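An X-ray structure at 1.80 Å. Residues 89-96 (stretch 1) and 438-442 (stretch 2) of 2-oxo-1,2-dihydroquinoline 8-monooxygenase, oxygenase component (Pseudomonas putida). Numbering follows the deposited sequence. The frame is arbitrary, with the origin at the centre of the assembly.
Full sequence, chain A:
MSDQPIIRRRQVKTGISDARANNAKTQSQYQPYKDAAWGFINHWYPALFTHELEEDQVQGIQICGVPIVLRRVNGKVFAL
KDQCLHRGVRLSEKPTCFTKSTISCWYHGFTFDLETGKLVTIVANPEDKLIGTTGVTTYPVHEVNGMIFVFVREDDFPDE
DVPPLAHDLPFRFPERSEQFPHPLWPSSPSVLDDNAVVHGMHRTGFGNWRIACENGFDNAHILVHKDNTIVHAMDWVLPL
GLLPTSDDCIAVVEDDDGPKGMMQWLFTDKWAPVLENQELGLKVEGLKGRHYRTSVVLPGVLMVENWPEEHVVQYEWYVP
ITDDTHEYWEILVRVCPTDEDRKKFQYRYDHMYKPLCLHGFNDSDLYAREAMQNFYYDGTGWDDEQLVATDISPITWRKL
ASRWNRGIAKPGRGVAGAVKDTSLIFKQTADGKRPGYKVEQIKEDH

Stretch 1, residues 89-96: VRLSEKPT
Stretch 2 438-442: KVEQI

The one direct hydrogen bond between these two stretches is extraordinarily short: I442 N donates to E93 O at 2.4 Å, with an N-H...O angle of 157°. The angle is ordinary; the distance is well below the usual 2.8 to 3.0 Å, so the value deserves caution as a restraint. Beside it, Q441 CA lies 3.3 Å from E93 O, and the same carbonyl therefore meets two successive residues of the tail.

The register follows from this point. E93 and Q441 bring their CA atoms within 4.5 Å, although 346 or more residues separate any touching pair in sequence. Stretch 2 has no regular helix or strand: V439 (-65/130), E440 (-75/136) and Q441 (-96/157) are extended, and I442 then takes a positive phi of 76°. Stretch 1 enters extended at V89 (-70/146) and R90 (-80/116), passes through helical angles at L91 (-59/-35), S92 (-69/-14) and E93 (-65/-30), then opens again at K94 (-147/83) and P95 (-45/114). The turn is held by E93 N donating to R90 O at 3.3 Å.

V439, chi1 t, points toward stretch 1 and is the most heavily covered residue here. Its CG1 touches three side chains: S92 OG at 3.6 Å, R90 NE at 3.8 Å and E93 CG at 3.9 Å. S92 is p; its OG is hydrogen-bonded elsewhere in the structure, so packing against a methyl does not leave that hydroxyl unpaired.

The R90 contact is made over one face of the guanidinium, which leaves the in-plane N-H groups free for E93. R90 NE and R90 NH1 both donate to E93 OE2, each at 3.2 Å, the NH1 pair counting as a salt bridge. In this arrangement R90 has chi1 -131°, chi2 t, chi3 24° and chi4 176°, while E93 is m, t with chi3 45°. The other carboxylate oxygen faces a water that bridges the stretches, donating to E93 OE1 at 2.9 Å and to E440 O at 3.0 Å. E93 thus serves the contact through its backbone carbonyl, its CG and its carboxylate.

Q441 (chi1 m, chi2 t) sends its CA-to-CB bond sideways and puts CG 3.5 Å from S92 O, and its amide end extends to the P95 ring, which has a C-gamma exo pucker. I442 (chi1 p, chi2 t) directs CA-to-CB away; its bond to E93 is backbone to backbone. The rule is economical: V439 packs on an ion pair within stretch 1, with its CG1 closest, and main-chain atoms fix the register.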

ATOM      1  N   VAL A  89      -7.762 -21.570   3.338  1.00  7.79           N
ATOM      2  CA  VAL A  89      -7.948 -21.251   1.938  1.00  7.94           C
ATOM      3  C   VAL A  89      -9.399 -20.862   1.699  1.00  9.17           C
ATOM      4  O   VAL A  89     -10.314 -21.388   2.344  1.00  8.12           O
ATOM      5  CB  VAL A  89      -7.617 -22.476   1.060  1.00 10.66           C
ATOM      6  CG1 VAL A  89      -8.073 -22.255  -0.353  1.00 12.77           C
ATOM      7  CG2 VAL A  89      -6.128 -22.742   1.090  1.00 11.95           C
ATOM      8  N   ARG A  90      -9.597 -19.932   0.771  1.00  8.86           N
ATOM      9  CA  ARG A  90     -10.924 -19.468   0.385  1.00 10.64           C
ATOM     10  C   ARG A  90     -11.494 -20.519  -0.573  1.00 11.06           C
ATOM     11  O   ARG A  90     -10.953 -20.737  -1.666  1.00 10.47           O
ATOM     12  CB  ARG A  90     -10.801 -18.111  -0.317  1.00 11.85           C
ATOM     13  CG  ARG A  90     -11.743 -17.058   0.217  1.00 15.52           C
ATOM     14  CD  ARG A  90     -11.262 -15.628   0.052  1.00 12.09           C
ATOM     15  NE  ARG A  90     -10.296 -15.413  -1.018  1.00 12.15           N
ATOM     16  CZ  ARG A  90      -9.834 -14.210  -1.354  1.00 13.79           C
ATOM     17  NH1 ARG A  90      -8.941 -14.073  -2.333  1.00 12.19           N
ATOM     18  NH2 ARG A  90     -10.278 -13.133  -0.718  1.00 11.00           N
ATOM     19  N   LEU A  91     -12.574 -21.176  -0.162  1.00  7.63           N
ATOM     20  CA  LEU A  91     -13.196 -22.216  -0.971  1.00  8.36           C
ATOM     21  C   LEU A  91     -13.658 -21.737  -2.345  1.00  8.49           C
ATOM     22  O   LEU A  91     -13.581 -22.482  -3.321  1.00  8.48           O
ATOM     23  CB  LEU A  91     -14.396 -22.819  -0.229  1.00  8.13           C
ATOM     24  CG  LEU A  91     -14.154 -23.301   1.208  1.00  8.58           C
ATOM     25  CD1 LEU A  91     -15.489 -23.695   1.827  1.00  7.82           C
ATOM     26  CD2 LEU A  91     -13.194 -24.477   1.219  1.00  7.69           C
ATOM     27  N   SER A  92     -14.125 -20.493  -2.410  1.00  5.93           N
ATOM     28  CA  SER A  92     -14.634 -19.899  -3.640  1.00  7.73           C
ATOM     29  C   SER A  92     -13.606 -19.616  -4.730  1.00  9.24           C
ATOM     30  O   SER A  92     -13.984 -19.368  -5.862  1.00  9.51           O
ATOM     31  CB  SER A  92     -15.363 -18.589  -3.314  1.00  7.89           C
ATOM     32  OG  SER A  92     -14.450 -17.591  -2.896  1.00 12.27           O
ATOM     33  N   GLU A  93     -12.319 -19.653  -4.411  1.00 10.14           N
ATOM     34  CA  GLU A  93     -11.318 -19.339  -5.427  1.00 13.05           C
ATOM     35  C   GLU A  93     -11.283 -20.337  -6.572  1.00 14.15           C
ATOM     36  O   GLU A  93     -10.932 -19.996  -7.697  1.00 15.68           O
ATOM     37  CB  GLU A  93      -9.939 -19.209  -4.780  1.00 13.27           C
ATOM     38  CG  GLU A  93      -9.762 -17.874  -4.075  1.00 15.37           C
ATOM     39  CD  GLU A  93      -8.334 -17.573  -3.722  1.00 13.31           C
ATOM     40  OE1 GLU A  93      -7.457 -17.783  -4.579  1.00 19.01           O
ATOM     41  OE2 GLU A  93      -8.088 -17.106  -2.599  1.00 18.37           O
ATOM     42  N   LYS A  94     -11.632 -21.581  -6.284  1.00 14.50           N
ATOM     43  CA  LYS A  94     -11.661 -22.608  -7.315  1.00 13.43           C
ATOM     44  C   LYS A  94     -12.798 -23.554  -6.954  1.00 13.33           C
ATOM     45  O   LYS A  94     -12.585 -24.596  -6.342  1.00 12.57           O
ATOM     46  CB  LYS A  94     -10.332 -23.354  -7.368  1.00 16.40           C
ATOM     47  CG  LYS A  94     -10.229 -24.193  -8.604  1.00 20.82           C
ATOM     48  CD  LYS A  94      -8.937 -24.940  -8.710  1.00 28.57           C
ATOM     49  CE  LYS A  94      -8.992 -25.767  -9.984  1.00 34.82           C
ATOM     50  NZ  LYS A  94      -7.855 -26.701 -10.143  1.00 39.87           N
ATOM     51  N   PRO A  95     -14.033 -23.193  -7.333  1.00 13.28           N
ATOM     52  CA  PRO A  95     -15.247 -23.969  -7.063  1.00 12.28           C
ATOM     53  C   PRO A  95     -15.107 -25.453  -7.324  1.00 13.06           C
ATOM     54  O   PRO A  95     -14.942 -25.864  -8.471  1.00 12.44           O
ATOM     55  CB  PRO A  95     -16.284 -23.308  -7.959  1.00 12.76           C
ATOM     56  CG  PRO A  95     -15.842 -21.877  -7.956  1.00 12.56           C
ATOM     57  CD  PRO A  95     -14.346 -22.011  -8.151  1.00 13.81           C
ATOM     58  N   THR A  96     -15.186 -26.247  -6.255  1.00 12.36           N
ATOM     59  CA  THR A  96     -15.049 -27.698  -6.334  1.00 11.92           C
ATOM     60  C   THR A  96     -16.125 -28.399  -5.514  1.00 13.01           C
ATOM     61  O   THR A  96     -16.066 -28.412  -4.287  1.00 12.27           O
ATOM     62  CB  THR A  96     -13.666 -28.139  -5.814  1.00 12.63           C
ATOM     63  OG1 THR A  96     -12.638 -27.477  -6.568  1.00 10.06           O
ATOM     64  CG2 THR A  96     -13.499 -29.646  -5.945  1.00 12.22           C
ATOM     65  N   LYS A 438     -16.313  -9.078  -5.071  1.00 10.88           N
ATOM     66  CA  LYS A 438     -16.440 -10.453  -5.547  1.00 11.69           C
ATOM     67  C   LYS A 438     -15.070 -11.114  -5.680  1.00 12.52           C
ATOM     68  O   LYS A 438     -14.181 -10.594  -6.360  1.00  8.85           O
ATOM     69  CB  LYS A 438     -17.180 -10.467  -6.890  1.00 12.54           C
ATOM     70  CG  LYS A 438     -18.603  -9.925  -6.780  1.00 14.06           C
ATOM     71  CD  LYS A 438     -19.275  -9.721  -8.139  1.00 15.04           C
ATOM     72  CE  LYS A 438     -19.767 -11.022  -8.738  1.00 16.45           C
ATOM     73  NZ  LYS A 438     -20.572 -10.758  -9.973  1.00 17.25           N
ATOM     74  N   VAL A 439     -14.900 -12.256  -5.020  1.00 13.00           N
ATOM     75  CA  VAL A 439     -13.636 -12.974  -5.072  1.00 15.49           C
ATOM     76  C   VAL A 439     -13.337 -13.473  -6.481  1.00 17.05           C
ATOM     77  O   VAL A 439     -14.185 -14.100  -7.126  1.00 16.35           O
ATOM     78  CB  VAL A 439     -13.640 -14.176  -4.099  1.00 15.28           C
ATOM     79  CG1 VAL A 439     -12.321 -14.925  -4.183  1.00 16.93           C
ATOM     80  CG2 VAL A 439     -13.872 -13.692  -2.685  1.00 17.68           C
ATOM     81  N   GLU A 440     -12.124 -13.179  -6.951  1.00 18.49           N
ATOM     82  CA  GLU A 440     -11.679 -13.578  -8.282  1.00 21.59           C
ATOM     83  C   GLU A 440     -11.379 -15.069  -8.264  1.00 22.15           C
ATOM     84  O   GLU A 440     -10.734 -15.571  -7.337  1.00 21.18           O
ATOM     85  CB  GLU A 440     -10.419 -12.802  -8.669  1.00 25.80           C
ATOM     86  CG  GLU A 440     -10.250 -12.612 -10.171  1.00 31.53           C
ATOM     87  CD  GLU A 440      -8.934 -11.959 -10.530  1.00 35.32           C
ATOM     88  OE1 GLU A 440      -8.768 -11.543 -11.695  1.00 40.13           O
ATOM     89  OE2 GLU A 440      -8.061 -11.866  -9.644  1.00 38.64           O
ATOM     90  N   GLN A 441     -11.830 -15.778  -9.295  1.00 23.85           N
ATOM     91  CA  GLN A 441     -11.621 -17.214  -9.344  1.00 25.16           C
ATOM     92  C   GLN A 441     -10.427 -17.752 -10.122  1.00 26.87           C
ATOM     93  O   GLN A 441      -9.870 -17.103 -11.006  1.00 25.92           O
ATOM     94  CB  GLN A 441     -12.908 -17.899  -9.800  1.00 25.53           C
ATOM     95  CG  GLN A 441     -14.063 -17.595  -8.859  1.00 26.79           C
ATOM     96  CD  GLN A 441     -15.314 -18.383  -9.165  1.00 26.87           C
ATOM     97  OE1 GLN A 441     -16.353 -18.180  -8.536  1.00 28.78           O
ATOM     98  NE2 GLN A 441     -15.223 -19.294 -10.125  1.00 28.83           N
ATOM     99  N   ILE A 442     -10.072 -18.967  -9.706  1.00 29.53           N
ATOM    100  CA  ILE A 442      -8.984 -19.840 -10.146  1.00 31.89           C
ATOM    101  C   ILE A 442      -7.609 -19.443  -9.663  1.00 34.05           C
ATOM    102  O   ILE A 442      -6.617 -20.063 -10.085  1.00 36.53           O
ATOM    103  CB  ILE A 442      -8.829 -19.996 -11.651  1.00 31.77           C
ATOM    104  CG1 ILE A 442      -8.096 -18.818 -12.189  1.00 31.20           C
ATOM    105  CG2 ILE A 442     -10.089 -20.174 -12.311  1.00 28.36           C
ATOM    106  CD1 ILE A 442      -7.753 -18.985 -13.586  1.00 30.23           C
TER
HETATM  107  O   HOH W   1      -7.852 -16.319  -7.102  1.00 17.29           O